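Local coordinates for protein uracil-DNA glycosylase (Sulfolobus tokodaii str. 7, PDB 4ZBY) that belongs to the uracil-DNA glycosylase superfamily and has an alpha/beta fold that binds an iron/sulfur cluster and, in a separate pocket, uracil, at residues Asp2-Ile7 with Asp107-Ile112; Glu9-Cys14 with Ser103-Arg108; Pro28-Pro33 with Gly52-Gly57; Thr81-Cys86 with Asp97-Cys102. All coordinates share one frame; numbering follows the deposited sequence. Where two conformers were deposited one is given.

Contact 1 of 4, residues Asp2-Ile7 with Asp107-Ile112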
# COMPACT_ATOMS: atom_id res chain seq x y z
N ASP A 2 -13.62 14.46 8.05
CA ASP A 2 -13.18 13.14 7.62
C ASP A 2 -12.36 12.47 8.71
O ASP A 2 -11.79 13.14 9.58
CB ASP A 2 -12.38 13.22 6.32
CG ASP A 2 -12.47 11.93 5.49
OD1 ASP A 2 -13.20 11.01 5.90
OD2 ASP A 2 -11.83 11.87 4.43
N SER A 3 -12.32 11.15 8.68
CA SER A 3 -11.55 10.37 9.64
C SER A 3 -11.30 9.00 9.08
O SER A 3 -12.03 8.56 8.20
CB SER A 3 -12.29 10.28 10.98
OG SER A 3 -13.51 9.58 10.86
N LEU A 4 -10.28 8.31 9.58
CA LEU A 4 -10.03 6.94 9.16
C LEU A 4 -11.24 6.07 9.51
O LEU A 4 -11.58 5.12 8.78
CB LEU A 4 -8.75 6.40 9.79
CG LEU A 4 -7.46 7.07 9.32
CD1 LEU A 4 -6.27 6.40 9.99
CD2 LEU A 4 -7.34 6.99 7.78
N GLU A 5 -11.88 6.40 10.62
CA GLU A 5 -13.08 5.69 11.05
C GLU A 5 -14.20 5.82 10.03
O GLU A 5 -14.88 4.84 9.75
CB GLU A 5 -13.54 6.21 12.41
CG GLU A 5 -12.57 5.89 13.55
CD GLU A 5 -11.63 7.05 13.93
OE1 GLU A 5 -11.07 7.71 13.02
OE2 GLU A 5 -11.44 7.30 15.15
N LYS A 6 -14.39 7.02 9.50
CA LYS A 6 -15.45 7.29 8.54
C LYS A 6 -15.17 6.54 7.24
O LYS A 6 -16.05 5.91 6.66
CB LYS A 6 -15.57 8.79 8.28
CG LYS A 6 -16.65 9.23 7.31
CD LYS A 6 -16.59 10.76 7.17
CE LYS A 6 -17.74 11.35 6.38
NZ LYS A 6 -17.78 12.84 6.54
N ILE A 7 -13.92 6.62 6.81
CA ILE A 7 -13.50 5.92 5.60
C ILE A 7 -13.72 4.41 5.75
O ILE A 7 -14.25 3.75 4.83
CB ILE A 7 -12.03 6.23 5.31
CG1 ILE A 7 -11.86 7.72 5.03
CG2 ILE A 7 -11.53 5.34 4.13
CD1 ILE A 7 -10.41 8.18 5.10
N ASP A 107 -6.67 8.37 -1.21
CA ASP A 107 -6.39 9.81 -1.15
C ASP A 107 -6.77 10.35 0.22
O ASP A 107 -6.02 11.10 0.84
CB ASP A 107 -7.17 10.59 -2.21
CG ASP A 107 -6.77 10.26 -3.62
OD1 ASP A 107 -5.69 9.67 -3.84
OD2 ASP A 107 -7.53 10.62 -4.53
N ARG A 108 -7.96 9.96 0.68
CA ARG A 108 -8.46 10.46 1.96
C ARG A 108 -7.65 9.92 3.12
O ARG A 108 -7.42 10.62 4.11
CB ARG A 108 -9.93 10.09 2.12
CG ARG A 108 -10.83 10.89 1.18
CD ARG A 108 -12.25 10.34 1.13
NE ARG A 108 -12.90 10.26 2.44
CZ ARG A 108 -14.07 9.67 2.64
NH1 ARG A 108 -14.69 9.11 1.62
NH2 ARG A 108 -14.60 9.64 3.85
N GLN A 109 -7.18 8.68 2.99
CA GLN A 109 -6.40 8.05 4.05
C GLN A 109 -5.03 8.73 4.14
O GLN A 109 -4.52 9.02 5.25
CB GLN A 109 -6.26 6.53 3.81
CG GLN A 109 -7.57 5.81 4.00
CD GLN A 109 -7.51 4.35 3.57
OE1 GLN A 109 -6.92 4.03 2.54
NE2 GLN A 109 -8.09 3.46 4.38
N ILE A 110 -4.43 8.98 2.98
CA ILE A 110 -3.16 9.72 2.95
C ILE A 110 -3.34 11.13 3.53
O ILE A 110 -2.48 11.58 4.30
CB ILE A 110 -2.60 9.79 1.52
CG1 ILE A 110 -2.26 8.40 1.01
CG2 ILE A 110 -1.36 10.71 1.47
CD1 ILE A 110 -1.94 8.39 -0.47
N ASP A 111 -4.44 11.80 3.18
CA ASP A 111 -4.70 13.16 3.66
C ASP A 111 -4.71 13.25 5.17
O ASP A 111 -4.29 14.26 5.75
CB ASP A 111 -6.05 13.66 3.13
CG ASP A 111 -5.96 14.16 1.73
OD1 ASP A 111 -4.84 14.17 1.21
OD2 ASP A 111 -7.01 14.56 1.15
N ILE A 112 -5.19 12.18 5.80
CA ILE A 112 -5.33 12.15 7.24
C ILE A 112 -4.03 11.71 7.89
O ILE A 112 -3.56 12.36 8.83
CB ILE A 112 -6.47 11.22 7.67
CG1 ILE A 112 -7.84 11.88 7.40
CG2 ILE A 112 -6.34 10.85 9.14
CD1 ILE A 112 -8.96 10.86 7.23
O HOH W 1 -9.33 12.86 4.25
O HOH W 2 -9.55 3.91 6.89
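R108 of helix 96-113 reaches over I7 to D2, tying the start of helix 4-12 to the longer helix in a helix-helix contact of this alpha/beta, uracil-DNA glycosylase-type fold. Its CB packs on I7 CD1 at 3.6 Å, and CG and CD then run past D2 OD2. A bend at chi3 (56°) swings NE round to donate to D2 OD2 at 2.8 Å. At the tip, NH2 donates almost straight to D2 OD1, also at 2.8 Å. The grip is a side-on, two-nitrogen salt bridge: both oxygens lie near the guanidinium plane and are met on their syn sides, though from somewhat out of the carboxylate plane; the two flat groups are turned 38° apart. I7 CG1 covers one face of the guanidinium, and K6 CD comes to its edge; NH1, and NH2 a second time, turn to E10. D2 OD1 also accepts from S3 N, which arrives from the opposite face of the carboxylate to NH2, so this oxygen is held from both faces. S3 itself is the N-cap, its OG accepting from K6 N. Next to the salt bridge lies an apolar patch. I112 CD1 and I7 CD1 meet tip to tip at 3.7 Å, and I112 CD1 also presses on the backbone carbon C of S3 at 3.5 Å. L4 CG passes I112 CG2, while L4 CD2 rests against Q109 CG. The Q109 amide bonds P28 O through NE2 and K85 NZ through OE1. A water accepts from Q109 NE2 at 2.9 Å and donates to L4 O at 3.0 Å.

Contact 2 of 4, residues Glu9-Cys14 with Ser103-Arg108. With SF4 (iron/sulfur cluster), chain B.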
# COMPACT_ATOMS: atom_id res chain seq x y z
N GLU A 9 -15.91 2.81 7.63
CA GLU A 9 -17.33 2.54 7.55
C GLU A 9 -17.86 2.56 6.14
O GLU A 9 -18.67 1.72 5.75
CB GLU A 9 -18.10 3.55 8.39
CG GLU A 9 -17.87 3.33 9.86
CD GLU A 9 -18.06 1.87 10.23
OE1 GLU A 9 -19.21 1.38 10.14
OE2 GLU A 9 -17.05 1.20 10.58
N GLU A 10 -17.41 3.55 5.37
CA GLU A 10 -17.85 3.71 3.99
C GLU A 10 -17.39 2.55 3.15
O GLU A 10 -18.17 2.04 2.35
CB GLU A 10 -17.32 5.01 3.40
CG GLU A 10 -17.93 6.26 4.04
CD GLU A 10 -17.47 7.53 3.37
OE1 GLU A 10 -17.07 7.45 2.19
OE2 GLU A 10 -17.52 8.61 4.03
N VAL A 11 -16.12 2.16 3.30
CA VAL A 11 -15.56 1.06 2.51
C VAL A 11 -16.30 -0.25 2.80
O VAL A 11 -16.65 -1.00 1.89
CB VAL A 11 -14.07 0.88 2.77
CG1 VAL A 11 -13.57 -0.50 2.26
CG2 VAL A 11 -13.28 2.01 2.10
N ILE A 12 -16.57 -0.51 4.08
CA ILE A 12 -17.18 -1.78 4.47
C ILE A 12 -18.56 -1.97 3.84
O ILE A 12 -18.97 -3.11 3.55
CB ILE A 12 -17.25 -1.87 5.99
CG1 ILE A 12 -15.85 -2.25 6.52
CG2 ILE A 12 -18.32 -2.86 6.44
CD1 ILE A 12 -15.76 -2.16 8.04
N SER A 13 -19.26 -0.87 3.58
CA SER A 13 -20.57 -0.97 2.93
C SER A 13 -20.61 -0.44 1.51
O SER A 13 -21.70 -0.26 0.95
CB SER A 13 -21.62 -0.22 3.73
OG SER A 13 -21.83 -0.85 4.98
N CYS A 14 -19.43 -0.20 0.94
CA CYS A 14 -19.32 0.47 -0.36
C CYS A 14 -19.83 -0.33 -1.54
O CYS A 14 -19.54 -1.52 -1.66
CB CYS A 14 -17.86 0.83 -0.62
SG CYS A 14 -17.64 1.84 -2.09
N SER A 103 -9.93 4.72 -5.55
CA SER A 103 -8.76 5.45 -5.08
C SER A 103 -9.05 6.72 -4.24
O SER A 103 -8.21 7.09 -3.43
CB SER A 103 -7.86 5.81 -6.27
OG SER A 103 -8.51 6.63 -7.21
N PRO A 104 -10.24 7.35 -4.37
CA PRO A 104 -10.45 8.49 -3.46
C PRO A 104 -10.39 8.11 -1.98
O PRO A 104 -10.06 8.98 -1.16
CB PRO A 104 -11.84 8.99 -3.84
CG PRO A 104 -11.95 8.67 -5.30
CD PRO A 104 -11.27 7.32 -5.43
N TYR A 105 -10.66 6.85 -1.65
CA TYR A 105 -10.51 6.39 -0.27
C TYR A 105 -9.05 6.45 0.15
O TYR A 105 -8.74 6.92 1.23
CB TYR A 105 -11.01 4.95 -0.09
CG TYR A 105 -12.52 4.77 -0.20
CD1 TYR A 105 -13.38 5.61 0.51
CD2 TYR A 105 -13.07 3.75 -0.99
CE1 TYR A 105 -14.75 5.44 0.47
CE2 TYR A 105 -14.45 3.57 -1.04
CZ TYR A 105 -15.28 4.43 -0.30
OH TYR A 105 -16.65 4.29 -0.34
N LEU A 106 -8.16 5.97 -0.72
CA LEU A 106 -6.72 6.05 -0.42
C LEU A 106 -6.24 7.52 -0.29
O LEU A 106 -5.49 7.85 0.63
CB LEU A 106 -5.93 5.33 -1.51
CG LEU A 106 -4.40 5.39 -1.37
CD1 LEU A 106 -3.98 4.73 -0.09
CD2 LEU A 106 -3.74 4.72 -2.57
N ASP A 107 -6.67 8.37 -1.21
CA ASP A 107 -6.39 9.81 -1.15
C ASP A 107 -6.77 10.35 0.22
O ASP A 107 -6.02 11.10 0.84
CB ASP A 107 -7.17 10.59 -2.21
CG ASP A 107 -6.77 10.26 -3.62
OD1 ASP A 107 -5.69 9.67 -3.84
OD2 ASP A 107 -7.53 10.62 -4.53
N ARG A 108 -7.96 9.96 0.68
CA ARG A 108 -8.46 10.46 1.96
C ARG A 108 -7.65 9.92 3.12
O ARG A 108 -7.42 10.62 4.11
CB ARG A 108 -9.93 10.09 2.12
CG ARG A 108 -10.83 10.89 1.18
CD ARG A 108 -12.25 10.34 1.13
NE ARG A 108 -12.90 10.26 2.44
CZ ARG A 108 -14.07 9.67 2.64
NH1 ARG A 108 -14.69 9.11 1.62
NH2 ARG A 108 -14.60 9.64 3.85
FE1 SF4 B . -15.18 -0.75 -5.40
FE2 SF4 B . -16.05 0.39 -3.15
FE3 SF4 B . -14.84 -2.01 -3.04
FE4 SF4 B . -13.43 0.18 -3.59
S1 SF4 B . -14.47 -0.30 -1.63
S2 SF4 B . -13.28 -1.80 -4.65
S3 SF4 B . -14.92 1.40 -4.81
S4 SF4 B . -16.83 -1.51 -4.10
O HOH W 3 -18.39 6.53 0.08
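E10 OE1 is gripped by R108 NH1 at 3.0 Å and by a water that donates to it at 2.7 Å, at a contact where helix 4-12 and helix 96-113 wall one side of the iron/sulfur cluster site. R108 holds this second carboxylate end-on, with NH1 and NH2 each on a different oxygen, the NH2 bond to E10 OE2 being 3.1 Å. Both oxygens lie close to the guanidinium plane, yet each is approached from above the carboxylate, whose plane is turned 50° from that of the guanidinium. Because NH2 is shared with D2, the arginine sits between two acids, an arrangement that would favour its positive charge. The water on E10 OE1 also hydrogen-bonds Y105 OH, linking the salt bridge to the aromatic ring. Y105 is the apolar centre of the contact. V11 CG2 lies over the middle of one ring face, a CH-pi contact 3.6 Å from the centroid and only 12° off the ring normal. Two groups come instead to the ring edge, in its plane: E10 OE1 beside CE1, and C14 SG near the hydroxyl end in a sulfur-aromatic contact. With SG anti to the backbone N (chi1 -173°), the C14 sulfur is set between the cluster iron and the Y105 hydroxyl; C14 O is bonded to R23, which also lines the cluster pocket. Y105 CE2 approaches the inorganic sulfur S1 of the cluster at 3.9 Å. C14 SG binds iron FE2 at 2.4 Å and lies 3.2 Å from Y105 OH.

Contact 3 of 4, residues Pro28-Pro33 with Gly52-Gly57. With URA (uracil), chain C.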
# COMPACT_ATOMS: atom_id res chain seq x y z
N PRO A 28 -10.59 -2.07 4.15
CA PRO A 28 -10.20 -0.65 4.17
C PRO A 28 -8.72 -0.41 4.51
O PRO A 28 -8.14 0.57 4.04
CB PRO A 28 -11.10 -0.03 5.25
CG PRO A 28 -11.60 -1.16 6.06
CD PRO A 28 -11.64 -2.38 5.13
N GLY A 29 -8.11 -1.33 5.24
CA GLY A 29 -6.73 -1.11 5.67
C GLY A 29 -6.75 -1.02 7.18
O GLY A 29 -7.80 -0.81 7.76
N GLU A 30 -5.57 -1.15 7.80
CA GLU A 30 -5.50 -1.12 9.25
C GLU A 30 -4.15 -0.57 9.70
O GLU A 30 -3.15 -0.69 8.97
CB GLU A 30 -5.75 -2.53 9.82
CG GLU A 30 -4.69 -3.57 9.50
CD GLU A 30 -5.07 -4.99 9.93
OE1 GLU A 30 -6.19 -5.20 10.43
OE2 GLU A 30 -4.22 -5.89 9.78
N GLY A 31 -4.12 0.02 10.89
CA GLY A 31 -2.87 0.45 11.47
C GLY A 31 -2.96 1.77 12.18
O GLY A 31 -4.05 2.30 12.41
N TYR A 32 -1.80 2.27 12.56
CA TYR A 32 -1.70 3.46 13.39
C TYR A 32 -2.05 4.72 12.62
O TYR A 32 -1.49 4.95 11.55
CB TYR A 32 -0.27 3.54 13.92
CG TYR A 32 -0.02 4.64 14.92
CD1 TYR A 32 1.17 5.34 14.89
CD2 TYR A 32 -0.95 4.93 15.91
CE1 TYR A 32 1.44 6.33 15.83
CE2 TYR A 32 -0.68 5.93 16.85
CZ TYR A 32 0.51 6.62 16.78
OH TYR A 32 0.78 7.61 17.72
N PRO A 33 -3.00 5.52 13.12
CA PRO A 33 -3.40 6.71 12.37
C PRO A 33 -2.30 7.75 12.25
O PRO A 33 -2.44 8.64 11.40
CB PRO A 33 -4.56 7.27 13.20
CG PRO A 33 -5.17 6.05 13.76
CD PRO A 33 -3.99 5.17 14.14
N GLY A 52 -11.21 -9.63 5.88
CA GLY A 52 -11.42 -8.19 5.98
C GLY A 52 -10.18 -7.38 6.35
O GLY A 52 -10.28 -6.26 6.85
N ARG A 53 -9.01 -7.96 6.11
CA ARG A 53 -7.72 -7.41 6.58
C ARG A 53 -6.73 -7.44 5.44
O ARG A 53 -6.75 -8.37 4.66
CB ARG A 53 -7.18 -8.23 7.74
CG ARG A 53 -8.17 -8.55 8.84
CD ARG A 53 -7.45 -9.29 9.93
NE ARG A 53 -6.21 -8.59 10.24
CZ ARG A 53 -5.17 -9.14 10.84
NH1 ARG A 53 -5.22 -10.41 11.24
NH2 ARG A 53 -4.08 -8.41 11.07
N PRO A 54 -5.84 -6.44 5.33
CA PRO A 54 -4.86 -6.43 4.23
C PRO A 54 -3.66 -7.34 4.54
O PRO A 54 -3.29 -7.53 5.70
CB PRO A 54 -4.44 -4.96 4.15
CG PRO A 54 -4.55 -4.49 5.55
CD PRO A 54 -5.73 -5.23 6.17
N PHE A 55 -3.07 -7.88 3.48
CA PHE A 55 -1.80 -8.60 3.59
C PHE A 55 -1.77 -9.63 4.74
O PHE A 55 -0.99 -9.52 5.71
CB PHE A 55 -0.66 -7.57 3.69
CG PHE A 55 -0.31 -6.92 2.37
CD1 PHE A 55 0.32 -7.65 1.37
CD2 PHE A 55 -0.62 -5.59 2.11
CE1 PHE A 55 0.66 -7.07 0.17
CE2 PHE A 55 -0.31 -5.01 0.90
CZ PHE A 55 0.34 -5.73 -0.06
N VAL A 56 -2.62 -10.65 4.62
CA VAL A 56 -2.66 -11.72 5.62
C VAL A 56 -2.42 -13.12 5.04
O VAL A 56 -2.29 -14.09 5.77
CB VAL A 56 -4.02 -11.74 6.40
CG1 VAL A 56 -4.08 -10.59 7.37
CG2 VAL A 56 -5.24 -11.73 5.46
N GLY A 57 -2.38 -13.20 3.72
CA GLY A 57 -2.04 -14.46 3.06
C GLY A 57 -0.53 -14.63 3.03
O GLY A 57 0.19 -13.93 3.75
N1 URA C . -1.90 -8.30 -2.32
C2 URA C . -2.06 -6.97 -2.18
O2 URA C . -1.80 -6.17 -3.06
N3 URA C . -2.72 -6.56 -1.09
C4 URA C . -3.22 -7.35 -0.12
O4 URA C . -3.74 -6.84 0.86
C5 URA C . -3.03 -8.74 -0.29
C6 URA C . -2.36 -9.19 -1.38
O HOH W 4 -8.88 -3.69 6.76
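E30 and R53 form the charged part of this contact. E30 was modelled in two conformers, and in this one R53 NH2 donates at 2.8 Å to the syn lone pair of E30 OE2, which lies close to the guanidinium plane; NE adds only weak bonds to the two carboxylate oxygens. OE2 has a second cationic partner in R75, which also takes the carbonyls of P54 and F55, while V56 CG1 covers one face of the R53 guanidinium. The apolar part belongs to P54: its CD packs on the carboxyl carbon CD of E30 at 3.8 Å, and its CG on G29 CA at 4.0 Å. A water joins the backbones, accepting from G29 N and donating to G52 O, each at 2.9 Å. Beyond P54 the loop turns to the ligand. F55 N donates to uracil O4 at 2.9 Å, and the F55 ring lies over the uracil, whose N3 sits 3.3 Å above the ring plane, offset toward the rim. The contact thus joins edge strand 30-31 to the loop that carries P54 and F55 of the uracil pocket, where a phenylalanine ring lying over uracil is characteristic of uracil-DNA glycosylases.

Contact 4 of 4, residues Thr81-Cys86 with Asp97-Cys102. With SF4 (iron/sulfur cluster), chain B; URA (uracil), chain C.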
# COMPACT_ATOMS: atom_id res chain seq x y z
N THR A 81 -2.60 -0.61 3.54
CA THR A 81 -3.83 -0.66 2.78
C THR A 81 -3.49 -0.95 1.31
O THR A 81 -2.38 -1.38 1.01
CB THR A 81 -4.64 0.66 2.95
OG1 THR A 81 -5.93 0.51 2.33
CG2 THR A 81 -3.91 1.86 2.37
N ASN A 82 -4.47 -0.75 0.44
CA ASN A 82 -4.34 -1.02 -0.99
C ASN A 82 -5.02 0.07 -1.79
O ASN A 82 -5.90 0.75 -1.28
CB ASN A 82 -4.97 -2.36 -1.38
CG ASN A 82 -4.27 -3.55 -0.75
OD1 ASN A 82 -3.17 -3.91 -1.13
ND2 ASN A 82 -4.92 -4.17 0.23
N VAL A 83 -4.66 0.21 -3.07
CA VAL A 83 -5.29 1.22 -3.91
C VAL A 83 -6.75 0.83 -4.22
O VAL A 83 -7.61 1.71 -4.33
CB VAL A 83 -4.47 1.44 -5.21
CG1 VAL A 83 -4.40 0.16 -6.02
CG2 VAL A 83 -5.05 2.58 -6.03
N VAL A 84 -7.03 -0.47 -4.31
CA VAL A 84 -8.39 -0.96 -4.47
C VAL A 84 -8.70 -1.83 -3.26
O VAL A 84 -7.84 -2.59 -2.80
CB VAL A 84 -8.55 -1.76 -5.78
CG1 VAL A 84 -9.83 -2.57 -5.80
CG2 VAL A 84 -8.52 -0.77 -6.96
N LYS A 85 -9.91 -1.70 -2.73
CA LYS A 85 -10.17 -2.31 -1.43
C LYS A 85 -11.10 -3.54 -1.43
O LYS A 85 -11.39 -4.11 -0.37
CB LYS A 85 -10.67 -1.21 -0.49
CG LYS A 85 -9.52 -0.21 -0.20
CD LYS A 85 -10.05 1.12 0.27
CE LYS A 85 -9.01 1.86 1.09
NZ LYS A 85 -7.77 2.24 0.34
N CYS A 86 -11.50 -4.00 -2.62
CA CYS A 86 -12.20 -5.27 -2.74
C CYS A 86 -11.45 -6.20 -3.68
O CYS A 86 -10.76 -5.74 -4.58
CB CYS A 86 -13.62 -5.08 -3.25
SG CYS A 86 -14.58 -4.10 -2.05
N ASP A 97 -11.43 1.54 -14.21
CA ASP A 97 -12.62 2.16 -13.63
C ASP A 97 -12.77 1.78 -12.16
O ASP A 97 -13.41 2.50 -11.38
CB ASP A 97 -13.88 1.78 -14.42
CG ASP A 97 -14.37 0.37 -14.12
OD1 ASP A 97 -13.57 -0.57 -14.25
OD2 ASP A 97 -15.55 0.20 -13.76
N GLU A 98 -12.17 0.66 -11.76
CA GLU A 98 -12.23 0.26 -10.36
C GLU A 98 -11.21 1.06 -9.55
O GLU A 98 -11.49 1.49 -8.43
CB GLU A 98 -12.00 -1.26 -10.23
CG GLU A 98 -13.17 -2.06 -10.81
CD GLU A 98 -12.81 -3.48 -11.20
OE1 GLU A 98 -11.64 -3.89 -11.02
OE2 GLU A 98 -13.73 -4.18 -11.66
N ILE A 99 -10.04 1.29 -10.12
CA ILE A 99 -9.04 2.12 -9.46
C ILE A 99 -9.57 3.54 -9.34
O ILE A 99 -9.45 4.17 -8.28
CB ILE A 99 -7.71 2.09 -10.21
CG1 ILE A 99 -7.04 0.72 -10.02
CG2 ILE A 99 -6.75 3.19 -9.69
CD1 ILE A 99 -5.89 0.46 -10.96
N THR A 100 -10.17 4.04 -10.41
CA THR A 100 -10.76 5.38 -10.41
C THR A 100 -11.85 5.51 -9.34
O THR A 100 -11.91 6.51 -8.63
CB THR A 100 -11.34 5.74 -11.80
OG1 THR A 100 -10.28 5.82 -12.75
CG2 THR A 100 -12.06 7.07 -11.75
N ALA A 101 -12.66 4.47 -9.18
CA ALA A 101 -13.77 4.50 -8.22
C ALA A 101 -13.30 4.43 -6.78
O ALA A 101 -13.85 5.08 -5.90
CB ALA A 101 -14.75 3.37 -8.50
N CYS A 102 -12.27 3.61 -6.53
CA CYS A 102 -11.87 3.31 -5.16
C CYS A 102 -10.78 4.23 -4.65
O CYS A 102 -10.65 4.46 -3.46
CB CYS A 102 -11.38 1.87 -5.06
SG CYS A 102 -11.34 1.23 -3.37
FE1 SF4 B . -15.18 -0.75 -5.40
FE2 SF4 B . -16.05 0.39 -3.15
FE3 SF4 B . -14.84 -2.01 -3.04
FE4 SF4 B . -13.43 0.18 -3.59
S1 SF4 B . -14.47 -0.30 -1.63
S2 SF4 B . -13.28 -1.80 -4.65
S3 SF4 B . -14.92 1.40 -4.81
S4 SF4 B . -16.83 -1.51 -4.10
N1 URA C . -1.90 -8.30 -2.32
C2 URA C . -2.06 -6.97 -2.18
O2 URA C . -1.80 -6.17 -3.06
N3 URA C . -2.72 -6.56 -1.09
C4 URA C . -3.22 -7.35 -0.12
O4 URA C . -3.74 -6.84 0.86
C5 URA C . -3.03 -8.74 -0.29
C6 URA C . -2.36 -9.19 -1.38
O HOH W 5 -8.55 3.20 -2.20
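V84 and C102 bring the turn after strand 79-82 against helix 96-113, most closely around the iron/sulfur cluster. C102 SG binds iron FE4 at 2.3 Å and lies 3.3 Å from K85 N, while C86 SG binds FE3 at 2.3 Å. The V84 methyls divide the work: the V84 and I99 side chains cross at about a right angle, CG2 touching I99 CG1 at 3.7 Å, and V84 CG1 rests on cluster sulfur S2. Packing is looser where V83 CG2, in the conformer given, stands 4.1 Å from I99 CG2. No direct hydrogen bond spans the segments; a water donates to V83 O and C102 O and accepts from K85 NZ. That buried ammonium also donates to N82 O at 2.9 Å, nearly along the C=O axis, to T81 OG1 and to Q109 OE1, surroundings likely to stabilise its charge. The helix turns D97 and T100 to solvent, while the buried E98 carboxylate pairs with K18 and R92. N82 faces uracil instead, OD1 accepting from N3 at 2.7 Å and ND2 donating to O4 at 3.0 Å. Strand 79-82 runs between strands 30-31 and 37-41, K85 packs on Y105 and L106 further along helix 96-113, and Y128 of helix 123-133 touches both V83 and I99.

Overall arrangement
Contacts 4, 2 and 1 follow one another along helix 96-113; contacts 1 and 2 both set it against helix 4-12 and share R108. Contact 1 is partly buried and combines charge with aliphatic packing, whereas contacts 2 and 4 are buried and supply cysteines that bind different irons of the cluster, with C17, also in the pocket, probably completing the set. Contact 3, partly buried, joins an edge strand to a loop and meets contact 4 at the uracil, one laying a phenylalanine ring over it, the other offering an amide. P28 O binds both Q109 of contact 1 and T81 of contact 4, linking three contacts through one carbonyl.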